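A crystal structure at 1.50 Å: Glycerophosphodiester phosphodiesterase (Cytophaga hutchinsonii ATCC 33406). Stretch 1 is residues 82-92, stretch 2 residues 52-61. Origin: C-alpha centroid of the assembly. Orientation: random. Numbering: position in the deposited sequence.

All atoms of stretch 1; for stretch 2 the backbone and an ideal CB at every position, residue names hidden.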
ATOM      1  N   ASN A  82     -20.120  -0.684  -0.779  1.00 12.68           N
ATOM      2  CA  ASN A  82     -19.152  -1.493  -1.558  1.00 11.66           C
ATOM      3  C   ASN A  82     -18.728  -0.787  -2.815  1.00 14.67           C
ATOM      4  O   ASN A  82     -19.528  -0.537  -3.720  1.00 15.02           O
ATOM      5  CB  ASN A  82     -19.866  -2.786  -1.950  1.00 14.28           C
ATOM      6  CG  ASN A  82     -18.991  -3.752  -2.759  1.00 17.84           C
ATOM      7  OD1 ASN A  82     -17.791  -3.524  -2.957  1.00 13.83           O
ATOM      8  ND2 ASN A  82     -19.588  -4.880  -3.165  1.00 19.15           N
ATOM      9  N   LEU A  83     -17.452  -0.407  -2.881  1.00 13.93           N
ATOM     10  CA  LEU A  83     -16.930   0.293  -4.036  1.00 13.03           C
ATOM     11  C   LEU A  83     -17.100  -0.426  -5.367  1.00 13.22           C
ATOM     12  O   LEU A  83     -17.279   0.165  -6.408  1.00 15.00           O
ATOM     13  CB  LEU A  83     -15.443   0.691  -3.851  1.00 14.32           C
ATOM     14  CG  LEU A  83     -15.108   1.941  -3.029  1.00 15.41           C
ATOM     15  CD1 LEU A  83     -15.392   1.748  -1.560  1.00 16.02           C
ATOM     16  CD2 LEU A  83     -13.663   2.338  -3.334  1.00 12.70           C
ATOM     17  N   TYR A  84     -17.008  -1.752  -5.324  1.00 13.20           N
ATOM     18  CA  TYR A  84     -17.212  -2.544  -6.543  1.00 14.64           C
ATOM     19  C   TYR A  84     -18.664  -2.514  -7.095  1.00 15.08           C
ATOM     20  O   TYR A  84     -18.881  -2.926  -8.234  1.00 16.43           O
ATOM     21  CB  TYR A  84     -16.765  -3.988  -6.310  1.00 15.78           C
ATOM     22  CG  TYR A  84     -16.528  -4.801  -7.542  1.00 14.15           C
ATOM     23  CD1 TYR A  84     -15.867  -4.279  -8.624  1.00 13.15           C
ATOM     24  CD2 TYR A  84     -16.969  -6.125  -7.618  1.00 14.88           C
ATOM     25  CE1 TYR A  84     -15.645  -5.044  -9.784  1.00 14.02           C
ATOM     26  CE2 TYR A  84     -16.764  -6.886  -8.737  1.00 17.26           C
ATOM     27  CZ  TYR A  84     -16.112  -6.356  -9.809  1.00 14.08           C
ATOM     28  OH  TYR A  84     -15.888  -7.040 -10.968  1.00 15.85           O
ATOM     29  N   ALA A  85     -19.608  -2.078  -6.230  1.00 15.56           N
ATOM     30  CA  ALA A  85     -21.031  -1.896  -6.601  1.00 15.43           C
ATOM     31  C   ALA A  85     -21.316  -0.435  -6.941  1.00 18.08           C
ATOM     32  O   ALA A  85     -22.477  -0.069  -7.162  1.00 18.66           O
ATOM     33  CB  ALA A  85     -21.920  -2.348  -5.500  1.00 19.51           C
HETATM   34  N   MSE A  86     -20.302   0.425  -6.879  1.00 15.05           N
HETATM   35  CA  MSE A  86     -20.449   1.855  -7.171  1.00 15.10           C
HETATM   36  C   MSE A  86     -19.631   2.347  -8.346  1.00 16.35           C
HETATM   37  O   MSE A  86     -18.457   2.002  -8.511  1.00 15.46           O
HETATM   38  CB  MSE A  86     -20.038   2.639  -5.908  1.00 13.80           C
HETATM   39  CG  MSE A  86     -20.829   2.273  -4.681  1.00 15.14           C
HETATM   40 SE   MSE A  86     -20.072   3.036  -3.041  0.75 19.10          SE
HETATM   41  CE  MSE A  86     -20.310   4.845  -3.514  1.00 20.85           C
ATOM     42  N   ASN A  87     -20.217   3.190  -9.211  1.00 16.30           N
ATOM     43  CA  ASN A  87     -19.423   3.841 -10.226  1.00 16.14           C
ATOM     44  C   ASN A  87     -18.489   4.874  -9.596  1.00 13.19           C
ATOM     45  O   ASN A  87     -18.800   5.429  -8.540  1.00 15.73           O
ATOM     46  CB  ASN A  87     -20.304   4.528 -11.280  1.00 17.32           C
ATOM     47  CG  ASN A  87     -21.098   3.528 -12.076  1.00 23.72           C
ATOM     48  OD1 ASN A  87     -20.548   2.538 -12.499  1.00 20.66           O
ATOM     49  ND2 ASN A  87     -22.411   3.788 -12.272  1.00 23.71           N
ATOM     50  N   TYR A  88     -17.363   5.111 -10.247  1.00 16.53           N
ATOM     51  CA  TYR A  88     -16.414   6.042  -9.662  1.00 15.22           C
ATOM     52  C   TYR A  88     -17.053   7.443  -9.457  1.00 16.59           C
ATOM     53  O   TYR A  88     -16.724   8.133  -8.489  1.00 15.56           O
ATOM     54  CB  TYR A  88     -15.121   6.131 -10.430  1.00 14.41           C
ATOM     55  CG  TYR A  88     -14.144   7.018  -9.710  1.00 14.72           C
ATOM     56  CD1 TYR A  88     -13.640   6.648  -8.461  1.00 13.92           C
ATOM     57  CD2 TYR A  88     -13.778   8.263 -10.221  1.00 18.42           C
ATOM     58  CE1 TYR A  88     -12.819   7.486  -7.734  1.00 13.20           C
ATOM     59  CE2 TYR A  88     -12.942   9.125  -9.500  1.00 14.05           C
ATOM     60  CZ  TYR A  88     -12.439   8.719  -8.268  1.00 16.15           C
ATOM     61  OH  TYR A  88     -11.629   9.598  -7.601  1.00 14.62           O
ATOM     62  N   ALA A  89     -17.956   7.830 -10.368  1.00 18.64           N
ATOM     63  CA  ALA A  89     -18.597   9.157 -10.249  1.00 17.81           C
ATOM     64  C   ALA A  89     -19.270   9.315  -8.909  1.00 17.22           C
ATOM     65  O   ALA A  89     -19.320  10.418  -8.370  1.00 19.23           O
ATOM     66  CB  ALA A  89     -19.622   9.366 -11.398  1.00 18.67           C
ATOM     67  N   ASP A  90     -19.755   8.225  -8.324  1.00 15.23           N
ATOM     68  CA  ASP A  90     -20.351   8.247  -7.013  1.00 17.32           C
ATOM     69  C   ASP A  90     -19.344   8.104  -5.872  1.00 17.56           C
ATOM     70  O   ASP A  90     -19.543   8.679  -4.800  1.00 15.95           O
ATOM     71  CB  ASP A  90     -21.477   7.217  -6.899  1.00 20.63           C
ATOM     72  CG  ASP A  90     -22.565   7.444  -7.969  1.00 23.00           C
ATOM     73  OD1 ASP A  90     -22.982   8.613  -8.101  1.00 25.97           O
ATOM     74  OD2 ASP A  90     -22.919   6.514  -8.703  1.00 28.21           O
ATOM     75  N   ILE A  91     -18.311   7.293  -6.106  1.00 15.11           N
ATOM     76  CA  ILE A  91     -17.261   7.065  -5.106  1.00 15.35           C
ATOM     77  C   ILE A  91     -16.587   8.416  -4.789  1.00 15.44           C
ATOM     78  O   ILE A  91     -16.346   8.745  -3.620  1.00 13.53           O
ATOM     79  CB  ILE A  91     -16.222   6.024  -5.636  1.00 14.23           C
ATOM     80  CG1 ILE A  91     -16.883   4.617  -5.670  1.00 14.64           C
ATOM     81  CG2 ILE A  91     -14.913   6.075  -4.805  1.00 14.54           C
ATOM     82  CD1 ILE A  91     -16.019   3.598  -6.470  1.00 15.67           C
ATOM     83  N   LYS A  92     -16.382   9.211  -5.835  1.00 15.14           N
ATOM     84  CA  LYS A  92     -15.576  10.450  -5.738  1.00 15.98           C
ATOM     85  C   LYS A  92     -16.302  11.582  -4.967  1.00 17.03           C
ATOM     86  O   LYS A  92     -15.706  12.624  -4.654  1.00 19.41           O
ATOM     87  CB  LYS A  92     -15.111  10.913  -7.121  1.00 19.95           C
ATOM     88  CG  LYS A  92     -16.147  11.639  -7.948  1.00 21.46           C
ATOM     89  CD  LYS A  92     -15.588  12.029  -9.318  1.00 22.67           C
ATOM     90  CE  LYS A  92     -16.548  12.995 -10.035  1.00 30.48           C
ATOM     91  NZ  LYS A  92     -16.015  13.473 -11.343  1.00 38.33           N
ATOM     92  N   UNK A  52      -9.585   1.845 -11.516  1.00 12.28           N
ATOM     93  CA  UNK A  52      -8.689   1.492 -10.414  1.00 11.82           C
ATOM     94  C   UNK A  52      -8.692   2.675  -9.442  1.00 11.50           C
ATOM     95  O   UNK A  52      -8.317   3.803  -9.842  1.00 11.48           O
ATOM     96  CB  UNK A  52      -7.277   1.174 -10.910  1.00 11.82           C
ATOM     97  N   UNK A  53      -9.188   2.427  -8.231  1.00 11.57           N
ATOM     98  CA  UNK A  53      -9.346   3.405  -7.180  1.00 11.39           C
ATOM     99  C   UNK A  53      -8.332   3.143  -6.062  1.00 10.99           C
ATOM    100  O   UNK A  53      -8.079   1.965  -5.691  1.00  9.31           O
ATOM    101  CB  UNK A  53     -10.776   3.378  -6.636  1.00 11.39           C
ATOM    102  N   UNK A  54      -7.727   4.207  -5.541  1.00  9.36           N
ATOM    103  CA  UNK A  54      -6.812   4.082  -4.404  1.00  9.27           C
ATOM    104  C   UNK A  54      -7.614   4.007  -3.119  1.00 11.25           C
ATOM    105  O   UNK A  54      -8.347   4.941  -2.785  1.00 10.98           O
ATOM    106  CB  UNK A  54      -5.828   5.252  -4.355  1.00  9.27           C
ATOM    107  N   UNK A  55      -7.593   2.843  -2.447  1.00 10.03           N
ATOM    108  CA  UNK A  55      -8.397   2.604  -1.271  1.00 10.09           C
ATOM    109  C   UNK A  55      -7.893   1.366  -0.546  1.00 11.06           C
ATOM    110  O   UNK A  55      -7.638   0.353  -1.188  1.00 10.98           O
ATOM    111  CB  UNK A  55      -9.873   2.453  -1.645  1.00 10.09           C
ATOM    112  N   UNK A  56      -7.787   1.459   0.770  1.00  9.88           N
ATOM    113  CA  UNK A  56      -7.358   0.296   1.579  1.00 11.94           C
ATOM    114  C   UNK A  56      -8.361  -0.836   1.559  1.00 10.80           C
ATOM    115  O   UNK A  56      -8.000  -2.020   1.647  1.00 10.85           O
ATOM    116  CB  UNK A  56      -7.116   0.720   3.029  1.00 11.94           C
ATOM    117  N   UNK A  57      -9.646  -0.505   1.485  1.00 11.06           N
ATOM    118  CA  UNK A  57     -10.756  -1.485   1.521  1.00 12.14           C
ATOM    119  C   UNK A  57     -11.603  -1.338   0.291  1.00 11.17           C
ATOM    120  O   UNK A  57     -11.656  -0.283  -0.360  1.00 10.49           O
ATOM    121  CB  UNK A  57     -11.619  -1.310   2.772  1.00 12.14           C
ATOM    122  N   UNK A  58     -12.312  -2.415  -0.034  1.00 11.52           N
ATOM    123  CA  UNK A  58     -13.291  -2.437  -1.091  1.00 10.59           C
ATOM    124  C   UNK A  58     -14.622  -1.805  -0.674  1.00 11.37           C
ATOM    125  O   UNK A  58     -15.555  -1.906  -1.444  1.00 11.37           O
ATOM    126  CB  UNK A  58     -13.516  -3.879  -1.549  1.00 10.59           C
ATOM    127  N   UNK A  59     -14.705  -1.277   0.538  1.00 10.48           N
ATOM    128  CA  UNK A  59     -15.902  -0.612   1.056  1.00 12.97           C
ATOM    129  C   UNK A  59     -15.416   0.691   1.719  1.00 13.89           C
ATOM    130  O   UNK A  59     -14.219   0.871   2.030  1.00 11.86           O
ATOM    131  CB  UNK A  59     -16.668  -1.501   2.037  1.00 12.97           C
ATOM    132  N   UNK A  60     -16.371   1.569   2.026  1.00 12.17           N
ATOM    133  CA  UNK A  60     -16.035   2.789   2.803  1.00 11.17           C
ATOM    134  C   UNK A  60     -15.944   2.492   4.271  1.00 13.97           C
ATOM    135  O   UNK A  60     -16.915   2.109   4.890  1.00 12.40           O
ATOM    136  CB  UNK A  60     -17.072   3.890   2.573  1.00 11.17           C
ATOM    137  N   UNK A  61     -14.750   2.645   4.834  1.00 11.86           N
ATOM    138  CA  UNK A  61     -14.470   2.206   6.175  1.00 11.48           C
ATOM    139  C   UNK A  61     -14.969   3.206   7.190  1.00 14.12           C
ATOM    140  O   UNK A  61     -14.777   4.444   7.040  1.00 13.09           O
ATOM    141  CB  UNK A  61     -12.970   1.967   6.356  1.00 11.48           C
TER

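Positions 52 and 54 have extended backbone angles, and their CA-to-CB bonds point away from stretch 1, with nothing of it within 5.5 Å of either ideal CB. Beta-branched residues suit such a backbone, and both are valine, V52 and V54.

Position 53 points toward stretch 1. Its ideal CB lies 4.5 Å from L83 CD2, 4.7 Å from Y88 CD1 and 5.3 Å from I91 CD1, so the surroundings are apolar and the space modest. Valine, isoleucine or leucine would suit. The residue is V53: V53 CG1 lies 4.0 Å from L83 CD2 and 4.3 Å from I91 CG2, and V53 CG2 lies 3.7 Å from Y88 CD1.

Position 55 also points toward stretch 1, its ideal CB 4.2 Å from L83 CD2. The leucine methyl leaves room for something small, such as alanine, serine or cysteine. It is S55, which touches L83 CD2 through OG at 4.1 Å; its hydroxyl also serves its own loop, S55 OG donating to the carbonyl O of position 57 at 2.7 Å.

Positions 56 and 57 have no atom of stretch 1 near their ideal CB, so many residue types would fit. H56 and D57 pair with each other, H56 ND1 donating to D57 OD2 at 2.7 Å.

At position 58 the backbone leads: its carbonyl O accepts from L83 N at 2.8 Å. The CB points sideways, 4.5 Å from N82 OD1. Serine, threonine or asparagine would suit this polar setting. T58 adopts the p rotamer, and its OG1 reaches water 1 at 2.7 Å; that water makes a weak hydrogen bond to N82 OD1 at 2.8 Å.

Position 59 forms a single beta bridge with N82, the CA atoms of the two residues 4.3 Å apart. Its CB points sideways, so a large side chain could extend past the contact. F59 does so, its ring leading away while its backbone C packs 3.4 Å from L83 CD1.

Position 60 has its CB sideways, 4.9 Å from L83 CD1, beside a hollow lined by L83, M86 and I91. A long apolar or aromatic side chain could reach in. F60, with chi1 m, brings CD2 to 3.6 Å from L83 CD1 and CZ to 4.0 Å from I91 CG2, while SE of selenomethionine M86 meets the ring edge, 3.8 Å from F60 CE2.

Position 61 is out of reach, so stretch 1 would accept almost any side chain; it is H61.

Stretch 2 52-61: VVVSHDTFFH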
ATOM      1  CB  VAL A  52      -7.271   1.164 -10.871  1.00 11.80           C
ATOM      2  CG1 VAL A  52      -6.384   0.706  -9.677  1.00 12.63           C
ATOM      3  CG2 VAL A  52      -7.258   0.079 -11.947  1.00 11.48           C
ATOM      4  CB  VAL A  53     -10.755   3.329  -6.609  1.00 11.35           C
ATOM      5  CG1 VAL A  53     -11.018   4.399  -5.486  1.00 12.36           C
ATOM      6  CG2 VAL A  53     -11.835   3.480  -7.722  1.00 13.03           C
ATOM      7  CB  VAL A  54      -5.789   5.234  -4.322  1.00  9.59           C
ATOM      8  CG1 VAL A  54      -4.689   4.935  -3.265  1.00  9.82           C
ATOM      9  CG2 VAL A  54      -5.114   5.477  -5.660  1.00 10.95           C
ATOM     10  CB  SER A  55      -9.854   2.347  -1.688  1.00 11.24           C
ATOM     11  OG  SER A  55     -10.660   2.236  -0.545  1.00 10.07           O
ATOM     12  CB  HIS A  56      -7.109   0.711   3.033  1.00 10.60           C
ATOM     13  CG  HIS A  56      -6.649  -0.414   3.880  1.00  8.95           C
ATOM     14  ND1 HIS A  56      -7.504  -1.132   4.694  1.00 11.95           N
ATOM     15  CD2 HIS A  56      -5.454  -1.047   3.939  1.00 10.36           C
ATOM     16  CE1 HIS A  56      -6.819  -2.114   5.266  1.00 11.88           C
ATOM     17  NE2 HIS A  56      -5.575  -2.091   4.809  1.00 10.65           N
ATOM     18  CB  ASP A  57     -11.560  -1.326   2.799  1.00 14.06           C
ATOM     19  CG  ASP A  57     -10.774  -1.792   4.008  1.00 18.09           C
ATOM     20  OD1 ASP A  57     -10.659  -3.047   4.260  1.00 18.80           O
ATOM     21  OD2 ASP A  57     -10.175  -0.915   4.668  1.00 14.91           O
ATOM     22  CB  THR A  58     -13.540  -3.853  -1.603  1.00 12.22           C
ATOM     23  OG1 THR A  58     -13.994  -4.642  -0.506  1.00 12.28           O
ATOM     24  CG2 THR A  58     -12.224  -4.449  -2.128  1.00 13.72           C
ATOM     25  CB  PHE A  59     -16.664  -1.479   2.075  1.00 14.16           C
ATOM     26  CG  PHE A  59     -15.818  -1.959   3.209  1.00 14.69           C
ATOM     27  CD1 PHE A  59     -15.080  -3.138   3.112  1.00 11.49           C
ATOM     28  CD2 PHE A  59     -15.685  -1.232   4.363  1.00 13.12           C
ATOM     29  CE1 PHE A  59     -14.289  -3.532   4.141  1.00 12.45           C
ATOM     30  CE2 PHE A  59     -14.915  -1.618   5.355  1.00 13.27           C
ATOM     31  CZ  PHE A  59     -14.184  -2.805   5.263  1.00 13.66           C
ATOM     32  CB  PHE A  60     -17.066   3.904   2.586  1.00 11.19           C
ATOM     33  CG  PHE A  60     -16.883   4.617   1.296  1.00 10.09           C
ATOM     34  CD1 PHE A  60     -16.026   5.737   1.202  1.00 14.88           C
ATOM     35  CD2 PHE A  60     -17.488   4.139   0.124  1.00 11.49           C
ATOM     36  CE1 PHE A  60     -15.833   6.383  -0.015  1.00 13.10           C
ATOM     37  CE2 PHE A  60     -17.297   4.764  -1.068  1.00 12.11           C
ATOM     38  CZ  PHE A  60     -16.451   5.915  -1.157  1.00 12.54           C
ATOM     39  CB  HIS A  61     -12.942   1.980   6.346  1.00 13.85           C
ATOM     40  CG  HIS A  61     -12.586   1.097   7.493  1.00 15.08           C
ATOM     41  ND1 HIS A  61     -12.632   1.513   8.805  1.00 13.23           N
ATOM     42  CD2 HIS A  61     -12.107  -0.174   7.517  1.00 14.64           C
ATOM     43  CE1 HIS A  61     -12.229   0.529   9.588  1.00 13.12           C
ATOM     44  NE2 HIS A  61     -11.937  -0.520   8.835  1.00 17.16           N
TER
HETATM   45  O   HOH W   1     -16.663  -4.549  -0.618  1.00 14.92           O
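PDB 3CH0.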